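Local coordinates for La-related protein 7 homolog (PDB 6TZN) that binds telomerase RNA ter1 and promotes its assembly with the catalytic subunit trt1 into the telomerase holoenzyme, at residues Y34-Q39 with A75-R81. Numbering follows the deposited sequence.
Sequences YVFSRQ and AFRTQER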
# COMPACT_ATOMS: atom_id res chain seq x y z
N TYR A 34 -4.70 7.96 -4.89
CA TYR A 34 -4.61 9.37 -4.50
C TYR A 34 -3.18 9.75 -4.16
O TYR A 34 -2.65 10.76 -4.64
CB TYR A 34 -5.55 9.60 -3.31
CG TYR A 34 -5.64 11.04 -2.88
CD1 TYR A 34 -4.69 11.59 -2.02
CD2 TYR A 34 -6.67 11.86 -3.33
CE1 TYR A 34 -4.77 12.92 -1.63
CE2 TYR A 34 -6.76 13.18 -2.94
CZ TYR A 34 -5.80 13.70 -2.09
OH TYR A 34 -5.90 15.01 -1.70
N VAL A 35 -2.52 8.93 -3.33
CA VAL A 35 -1.15 9.21 -2.92
C VAL A 35 -0.19 9.10 -4.10
O VAL A 35 0.67 9.96 -4.30
CB VAL A 35 -0.78 8.27 -1.75
CG1 VAL A 35 0.69 8.36 -1.42
CG2 VAL A 35 -1.62 8.60 -0.53
N PHE A 36 -0.35 8.04 -4.90
CA PHE A 36 0.50 7.81 -6.07
C PHE A 36 0.48 9.02 -7.00
O PHE A 36 1.53 9.44 -7.50
CB PHE A 36 -0.04 6.57 -6.81
CG PHE A 36 0.92 5.92 -7.78
CD1 PHE A 36 1.13 6.47 -9.04
CD2 PHE A 36 1.56 4.73 -7.46
CE1 PHE A 36 1.98 5.86 -9.95
CE2 PHE A 36 2.41 4.12 -8.36
CZ PHE A 36 2.62 4.68 -9.60
N SER A 37 -0.70 9.60 -7.22
CA SER A 37 -0.81 10.71 -8.16
C SER A 37 -0.08 11.96 -7.68
O SER A 37 0.33 12.78 -8.51
CB SER A 37 -2.27 11.02 -8.47
OG SER A 37 -2.92 11.63 -7.37
N ARG A 38 0.10 12.12 -6.36
CA ARG A 38 0.92 13.22 -5.85
C ARG A 38 2.41 12.95 -5.99
O ARG A 38 3.20 13.89 -5.93
CB ARG A 38 0.61 13.49 -4.37
CG ARG A 38 -0.50 14.50 -4.14
CD ARG A 38 -1.85 13.84 -4.15
NE ARG A 38 -2.91 14.82 -4.32
CZ ARG A 38 -4.08 14.55 -4.86
NH1 ARG A 38 -4.35 13.30 -5.26
NH2 ARG A 38 -4.99 15.51 -5.00
N GLN A 39 2.81 11.69 -6.17
CA GLN A 39 4.21 11.33 -6.30
C GLN A 39 4.70 11.44 -7.74
O GLN A 39 5.84 11.84 -7.98
CB GLN A 39 4.43 9.91 -5.77
CG GLN A 39 5.88 9.52 -5.59
CD GLN A 39 6.57 10.36 -4.53
OE1 GLN A 39 5.92 10.99 -3.69
NE2 GLN A 39 7.90 10.37 -4.57
N ALA A 75 6.41 7.40 -2.35
CA ALA A 75 5.29 8.27 -2.00
C ALA A 75 5.04 8.28 -0.49
O ALA A 75 4.89 9.35 0.11
CB ALA A 75 4.03 7.80 -2.73
N PHE A 76 4.99 7.11 0.14
CA PHE A 76 4.73 7.08 1.57
C PHE A 76 5.93 7.49 2.40
O PHE A 76 5.76 7.93 3.54
CB PHE A 76 4.19 5.72 2.01
CG PHE A 76 2.77 5.48 1.59
CD1 PHE A 76 1.72 6.06 2.29
CD2 PHE A 76 2.49 4.72 0.46
CE1 PHE A 76 0.42 5.85 1.90
CE2 PHE A 76 1.19 4.51 0.07
CZ PHE A 76 0.15 5.07 0.79
N ARG A 77 7.14 7.38 1.85
CA ARG A 77 8.31 7.88 2.57
C ARG A 77 8.32 9.40 2.62
O ARG A 77 8.70 9.99 3.63
CB ARG A 77 9.59 7.36 1.93
CG ARG A 77 10.84 7.73 2.73
CD ARG A 77 12.11 7.39 1.97
NE ARG A 77 12.29 8.26 0.81
CZ ARG A 77 12.19 7.84 -0.45
NH1 ARG A 77 11.91 6.57 -0.71
NH2 ARG A 77 12.37 8.70 -1.45
N THR A 78 7.88 10.04 1.54
CA THR A 78 7.97 11.49 1.46
C THR A 78 6.69 12.22 1.85
O THR A 78 6.75 13.40 2.18
CB THR A 78 8.44 11.93 0.06
OG1 THR A 78 7.51 11.49 -0.93
CG2 THR A 78 9.80 11.33 -0.25
N GLN A 79 5.54 11.54 1.86
CA GLN A 79 4.27 12.14 2.25
C GLN A 79 3.82 11.57 3.59
O GLN A 79 3.69 10.35 3.73
CB GLN A 79 3.20 11.86 1.20
CG GLN A 79 3.55 12.26 -0.24
CD GLN A 79 2.48 11.82 -1.22
OE1 GLN A 79 1.29 11.82 -0.90
NE2 GLN A 79 2.89 11.45 -2.43
N GLU A 80 3.58 12.45 4.56
CA GLU A 80 2.93 12.06 5.81
C GLU A 80 1.46 11.81 5.56
O GLU A 80 0.72 12.73 5.18
CB GLU A 80 3.06 13.18 6.84
CG GLU A 80 4.42 13.34 7.44
CD GLU A 80 4.48 14.47 8.46
OE1 GLU A 80 5.51 14.57 9.15
OE2 GLU A 80 3.51 15.26 8.57
N ARG A 81 1.02 10.59 5.76
CA ARG A 81 -0.39 10.27 5.58
C ARG A 81 -0.84 9.41 6.75
O ARG A 81 -0.09 8.55 7.22
CB ARG A 81 -0.64 9.52 4.26
CG ARG A 81 -0.15 10.23 3.01
CD ARG A 81 -1.25 11.02 2.35
NE ARG A 81 -0.74 11.81 1.23
CZ ARG A 81 -1.33 12.89 0.73
NH1 ARG A 81 -2.48 13.33 1.23
NH2 ARG A 81 -0.76 13.54 -0.27
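This chain is the C-terminal xRRM of Pof8, an RNA recognition motif: a four-stranded antiparallel sheet with helices 25-39 and 66-78 packed on one face. Here segment 34-39 of helix 25-39 meets the end of helix 66-78 and the chain that leaves it. Ala75 and Gln39 have the closest CA atoms, 5.4 Å apart. Ala75 CB packs on Val35 CG1 at 3.6 Å. Phe76 has its CA-to-CB bond directed away from helix 25-39. Even so, Val35 CG1 sits over the face of the Phe76 ring, 4.1 Å from its centroid, a CH-pi contact. The Phe76 side chain also meets Leu31 and Leu32 of helix 25-39. Thr78 OG1 hydrogen-bonds to the backbone O of Asn74 and lies 3.2 Å from Gln39 OE1. At Gln79 the chain leaves helical geometry. Gln79 NE2 donates to Val35 O at 3.3 Å and, weakly, to Gln39 OE1, also at 3.3 Å. The amide thus ties the exit of helix 66-78 to the backbone of helix 25-39 at Val35. Arg81 folds back beside Val35 and Tyr34, and its NH1 hydrogen-bonds to Arg90 O. Two further bonds reach Gln79 OE1, from Arg81 NE at 2.9 Å and Arg81 NH2 at 2.7 Å.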